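Aspartate-semialdehyde dehydrogenase (PDB 2YV3) catalyses the NADPH-dependent reductive dephosphorylation of L-aspartyl-4-phosphate to L-aspartate-semialdehyde, a step on the way to lysine, threonine and methionine. Local coordinates at the interface of chains A and B. Coordinates in Å, arbitrary orientation; residue numbers count along the deposited sequence, not the author numbering. Chains: chain A/B, Aspartate-semialdehyde dehydrogenase.

Contact 1: the interface of chains A and B. Residues chain A 147, 225-226; chain B 243, 296-299, 304.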
# COMPACT_ATOMS: atom_id res chain seq x y z
N ILE A 147 10.52 8.19 -4.18
CA ILE A 147 9.06 8.26 -4.12
C ILE A 147 8.49 7.04 -3.41
O ILE A 147 8.24 6.02 -4.05
CB ILE A 147 8.50 8.33 -5.55
CG1 ILE A 147 9.19 9.46 -6.29
CG2 ILE A 147 6.99 8.53 -5.51
CD1 ILE A 147 8.83 9.57 -7.75
N ILE A 225 12.55 13.95 -1.97
CA ILE A 225 11.79 12.82 -1.47
C ILE A 225 10.30 13.12 -1.33
O ILE A 225 9.92 14.13 -0.73
CB ILE A 225 12.32 12.36 -0.10
CG1 ILE A 225 13.83 12.36 -0.08
CG2 ILE A 225 11.83 10.95 0.20
CD1 ILE A 225 14.41 12.05 1.30
N SER A 226 9.48 12.23 -1.89
CA SER A 226 8.02 12.31 -1.82
C SER A 226 7.60 11.01 -1.16
O SER A 226 8.26 9.99 -1.35
CB SER A 226 7.42 12.39 -3.23
OG SER A 226 6.00 12.29 -3.23
N SER B 243 1.80 9.77 -8.30
CA SER B 243 2.72 10.89 -8.37
C SER B 243 3.07 11.03 -9.85
O SER B 243 3.92 10.30 -10.40
CB SER B 243 3.97 10.63 -7.54
OG SER B 243 3.63 10.19 -6.23
N SER B 296 3.55 17.78 -4.98
CA SER B 296 4.58 16.80 -4.69
C SER B 296 5.96 17.42 -4.50
O SER B 296 6.34 18.35 -5.19
CB SER B 296 4.60 15.71 -5.79
OG SER B 296 4.50 16.22 -7.10
N LEU B 297 6.70 16.88 -3.54
CA LEU B 297 8.05 17.34 -3.23
C LEU B 297 9.10 16.55 -4.03
O LEU B 297 10.27 16.93 -4.08
CB LEU B 297 8.32 17.20 -1.73
CG LEU B 297 7.87 18.28 -0.73
CD1 LEU B 297 7.20 19.44 -1.44
CD2 LEU B 297 6.95 17.65 0.28
N ALA B 298 8.67 15.46 -4.65
CA ALA B 298 9.59 14.66 -5.44
C ALA B 298 10.04 15.44 -6.68
O ALA B 298 11.22 15.54 -6.94
CB ALA B 298 8.95 13.34 -5.85
N PHE B 299 9.08 15.99 -7.43
CA PHE B 299 9.40 16.74 -8.66
C PHE B 299 9.10 18.25 -8.60
O PHE B 299 8.43 18.74 -7.70
CB PHE B 299 8.67 16.18 -9.90
CG PHE B 299 7.94 14.88 -9.69
CD1 PHE B 299 6.98 14.75 -8.70
CD2 PHE B 299 8.18 13.80 -10.52
CE1 PHE B 299 6.26 13.57 -8.54
CE2 PHE B 299 7.46 12.62 -10.38
CZ PHE B 299 6.50 12.51 -9.38
N ASP B 304 0.55 14.71 -6.31
CA ASP B 304 0.34 13.44 -5.62
C ASP B 304 -1.08 13.42 -5.07
O ASP B 304 -1.58 14.43 -4.56
CB ASP B 304 1.31 13.27 -4.45
CG ASP B 304 2.63 12.65 -4.87
OD1 ASP B 304 3.27 13.18 -5.81
OD2 ASP B 304 3.03 11.64 -4.25
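A:Ile147, on strand 143-151, packs against chain B with both branches, and its fit shows how a beta-branched residue can divide its contacts among several partners. From CB the side chain splits. The methyl CG2 lies anti to the backbone N (CG1 itself at chi1 -52°), which turns it toward B:Ser243, whose OG is 3.8 Å from A:Ile147 CG2. The other arm passes B:Ala298 first, with A:Ile147 CG1 3.9 Å from the alanine CB. At its tip, A:Ile147 CD1 reaches the phenyl ring of B:Phe299 at CZ, 4.1 Å away, the two side chains crossing at about a right angle. Within chain B, CB of B:Ser243 and CB of B:Ser296 sit in the plane of that ring at its edge and probably limit its movement.

Beside the isoleucine, A:Ser226 on strand 224-228 lies next to B:Ala298 and turns its OG toward the carboxylate of B:Asp304. Further along, the carbonyl O of A:Ile225 is 3.6 Å from B:Leu297 CB. Within chain B the carboxylate links strands 237-246 and 302-310: B:Ser243 OG donates a hydrogen bond to B:Asp304 OD2 (2.5 Å), reaching it 47° out of the carboxylate plane.

Contact 2: the interface of chains A and B. Residues chain A 190-191, 230; chain B 232, 234, 239, 277, 279, 306.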
# COMPACT_ATOMS: atom_id res chain seq x y z
N ASN A 190 -9.47 -2.23 5.43
CA ASN A 190 -9.49 -0.91 4.84
C ASN A 190 -8.13 -0.25 4.94
O ASN A 190 -7.23 -0.74 5.63
CB ASN A 190 -10.53 -0.09 5.58
CG ASN A 190 -10.62 1.32 5.08
OD1 ASN A 190 -10.71 1.56 3.88
ND2 ASN A 190 -10.60 2.28 6.01
N VAL A 191 -7.94 0.87 4.25
CA VAL A 191 -6.67 1.55 4.37
C VAL A 191 -6.96 3.02 4.58
O VAL A 191 -7.93 3.54 4.03
CB VAL A 191 -5.74 1.28 3.14
CG1 VAL A 191 -5.45 -0.20 3.04
CG2 VAL A 191 -6.37 1.80 1.84
N VAL A 230 0.52 5.29 4.35
CA VAL A 230 -0.80 4.68 4.42
C VAL A 230 -0.84 3.59 5.47
O VAL A 230 0.08 2.78 5.57
CB VAL A 230 -1.25 4.14 3.07
CG1 VAL A 230 -2.71 3.66 3.18
CG2 VAL A 230 -1.11 5.23 2.01
N VAL B 232 -3.70 -6.26 -0.67
CA VAL B 232 -3.86 -5.96 0.74
C VAL B 232 -5.10 -6.64 1.28
O VAL B 232 -6.03 -6.94 0.54
CB VAL B 232 -3.94 -4.42 1.00
CG1 VAL B 232 -2.81 -3.73 0.27
CG2 VAL B 232 -5.29 -3.88 0.58
N THR B 234 -8.07 -6.39 1.95
CA THR B 234 -9.32 -5.63 1.83
C THR B 234 -10.32 -6.34 0.92
O THR B 234 -9.93 -7.04 -0.03
CB THR B 234 -9.10 -4.21 1.31
OG1 THR B 234 -8.08 -3.57 2.08
CG2 THR B 234 -10.37 -3.38 1.49
N ALA B 239 -7.02 0.67 -3.83
CA ALA B 239 -6.38 1.93 -3.51
C ALA B 239 -5.07 2.09 -4.27
O ALA B 239 -4.40 1.10 -4.60
CB ALA B 239 -6.13 2.02 -2.00
N PRO B 277 -10.17 9.35 0.34
CA PRO B 277 -10.70 8.05 -0.12
C PRO B 277 -10.38 6.89 0.84
O PRO B 277 -9.35 6.87 1.52
CB PRO B 277 -10.02 7.87 -1.49
CG PRO B 277 -9.65 9.25 -1.92
CD PRO B 277 -9.18 9.86 -0.62
N PRO B 279 -11.29 2.42 1.00
CA PRO B 279 -11.97 1.24 0.45
C PRO B 279 -13.35 1.15 1.06
O PRO B 279 -14.36 1.01 0.36
CB PRO B 279 -11.06 0.12 0.91
CG PRO B 279 -9.65 0.77 0.71
CD PRO B 279 -9.83 2.22 1.08
N PHE B 306 -4.52 10.38 -3.81
CA PHE B 306 -4.94 9.04 -3.42
C PHE B 306 -6.17 8.71 -4.27
O PHE B 306 -7.02 9.55 -4.52
CB PHE B 306 -5.26 9.00 -1.92
CG PHE B 306 -5.08 7.65 -1.31
CD1 PHE B 306 -3.84 7.03 -1.32
CD2 PHE B 306 -6.17 6.94 -0.80
CE1 PHE B 306 -3.68 5.73 -0.84
CE2 PHE B 306 -6.02 5.64 -0.33
CZ PHE B 306 -4.79 5.04 -0.35
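A:Val191 sets one methyl against B:Pro279, a small example of a hydrophobic knob fitted to a rigid ring. Its CG2 stands between the backbone N and the carbonyl carbon, the crowded position of a valine, while CG1 lies beside the backbone N (chi1 -62°). From there A:Val191 CG2 comes within 3.6 Å of B:Pro279 CD and just as near the neighbouring ring carbon CG, the two side chains crossing at about a right angle. The same methyl meets B:Ala239 on strand 237-246, with 3.9 Å between A:Val191 CG2 and the alanine CB, so one methyl bridges a loop and a strand of the partner.

The preceding residue, A:Asn190, swings its amide over to B:Pro279 as well, and its OD1 faces the ring. The modelled approach of this oxygen to the proline nitrogen, which has no hydrogen to donate, is doubtful in detail; the meeting is best read as packing. B:Thr234 flanks the asparagine backbone.

Farther out, A:Val230 and B:Phe306 approach each other head-on, CG2 of the valine 3.9 Å from CE1 at the rim of the ring. Strands 237-246 and 302-310 of chain B carry B:Ala239 and B:Phe306, and so probably place the surface on which the A:Val191 loop packs; B:Val232 lines the side toward A:Val191 CG1. This mostly apolar patch helps join the homodimer close to B:His238, the probable proton acceptor of catalysis, and may thereby steady the loops around that active site.

Contact 3: the interface of chains A and B. Residues chain A 234, 278-280; chain B 185, 189-192.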
# COMPACT_ATOMS: atom_id res chain seq x y z
N THR A 234 -2.44 -4.64 9.37
CA THR A 234 -1.31 -5.49 9.66
C THR A 234 -0.86 -5.24 11.09
O THR A 234 -0.89 -4.13 11.58
CB THR A 234 -0.19 -5.23 8.65
OG1 THR A 234 -0.69 -5.49 7.34
CG2 THR A 234 0.95 -6.19 8.87
N MET A 278 7.82 -9.55 2.84
CA MET A 278 6.45 -9.58 3.33
C MET A 278 6.35 -9.48 4.86
O MET A 278 7.13 -10.09 5.59
CB MET A 278 5.76 -10.87 2.90
CG MET A 278 5.39 -10.95 1.46
SD MET A 278 4.25 -12.36 1.15
CE MET A 278 4.94 -13.65 2.26
N PRO A 279 5.39 -8.70 5.36
CA PRO A 279 5.27 -8.60 6.81
C PRO A 279 5.12 -10.02 7.40
O PRO A 279 5.34 -10.27 8.59
CB PRO A 279 4.03 -7.72 7.01
CG PRO A 279 3.26 -7.87 5.75
CD PRO A 279 4.33 -7.92 4.68
N LEU A 280 4.76 -10.96 6.54
CA LEU A 280 4.57 -12.35 6.94
C LEU A 280 5.83 -12.93 7.56
O LEU A 280 5.78 -13.67 8.54
CB LEU A 280 4.19 -13.19 5.72
CG LEU A 280 4.25 -14.70 5.93
CD1 LEU A 280 3.41 -15.06 7.17
CD2 LEU A 280 3.73 -15.41 4.69
N HIS B 185 0.38 -16.21 -1.17
CA HIS B 185 0.74 -16.51 0.22
C HIS B 185 -0.48 -16.22 1.08
O HIS B 185 -1.53 -15.84 0.56
CB HIS B 185 1.91 -15.62 0.64
CG HIS B 185 3.14 -15.80 -0.19
ND1 HIS B 185 4.09 -16.77 0.06
CD2 HIS B 185 3.55 -15.16 -1.32
CE1 HIS B 185 5.02 -16.73 -0.88
NE2 HIS B 185 4.71 -15.77 -1.73
N PHE B 189 -4.08 -10.23 7.37
CA PHE B 189 -3.13 -9.38 8.07
C PHE B 189 -1.75 -9.34 7.41
O PHE B 189 -0.73 -9.44 8.10
CB PHE B 189 -2.99 -9.88 9.51
CG PHE B 189 -4.26 -9.80 10.30
CD1 PHE B 189 -4.88 -8.56 10.55
CD2 PHE B 189 -4.83 -10.94 10.84
CE1 PHE B 189 -6.02 -8.48 11.33
CE2 PHE B 189 -5.98 -10.87 11.61
CZ PHE B 189 -6.58 -9.64 11.86
N ASN B 190 -1.70 -9.13 6.10
CA ASN B 190 -0.42 -9.11 5.41
C ASN B 190 -0.51 -8.46 4.02
O ASN B 190 -1.60 -8.27 3.50
CB ASN B 190 0.05 -10.57 5.28
CG ASN B 190 1.31 -10.71 4.49
OD1 ASN B 190 2.36 -10.22 4.89
ND2 ASN B 190 1.23 -11.41 3.37
N VAL B 191 0.63 -8.08 3.45
CA VAL B 191 0.64 -7.50 2.11
C VAL B 191 1.48 -8.43 1.24
O VAL B 191 2.50 -8.95 1.70
CB VAL B 191 1.29 -6.08 2.04
CG1 VAL B 191 0.27 -5.03 2.31
CG2 VAL B 191 2.44 -5.97 3.02
N ILE B 192 1.06 -8.63 -0.00
CA ILE B 192 1.76 -9.51 -0.93
C ILE B 192 2.15 -8.73 -2.19
O ILE B 192 1.30 -8.42 -3.02
CB ILE B 192 0.85 -10.71 -1.31
CG1 ILE B 192 0.48 -11.48 -0.04
CG2 ILE B 192 1.55 -11.64 -2.29
CD1 ILE B 192 -0.69 -12.37 -0.18
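The amide oxygen OD1 of B:Asn190 is packed among A:Pro279 and A:Leu280 at the start of helix 279-282, a case in which closeness to a polar atom is not bonding. A:Leu280 N lies 3.0 Å from B:Asn190 OD1, yet its N-H points elsewhere, and the still shorter approach of the proline ring carbons is doubtful at this resolution. More secure is the carbon packing: A:Leu280 CB sits 4.0 Å from B:Asn190 CG. CG of the asparagine is anti to the backbone N (chi1 176°), which carries the amide away from its own loop toward the helix.

A:Met278 supplies the other half of the patch. Its CG approaches the carbonyl O of B:Val191 at 3.5 Å, and a bend at chi3 (-39°) then lays the terminal methyl over one face of the B:His185 imidazole. There A:Met278 CE is 4.0 Å from the ring centroid, displaced toward the rim, in a CH-pi contact. A:Met278 SD also passes B:Ile192 CG1 at 4.1 Å. At the opposite end, A:Thr234 turns CG2 to the carbonyl O of B:Phe189.

The site thus sets the B loop of residues 189-192 against the beginning of the short A helix 279-282, with the A:Thr234 loop alongside.

Contacts 1 and 2 are about 20 Å apart, contacts 2 and 3 about 15 Å, and contacts 1 and 3 about 26 Å, measured between their C-alpha centres. Strands 237-246 and 302-310 of chain B serve both contact 1 and contact 2. Contacts 2 and 3 draw on the same residues, 190, 191, 234 and 279, with the chains exchanged, as expected from two-fold symmetry, although the copies differ slightly in how residue 279 is folded. The centre of contact 2 lies about 6 Å from B:His238, beside the active site; the structure alone does not show an influence on catalysis.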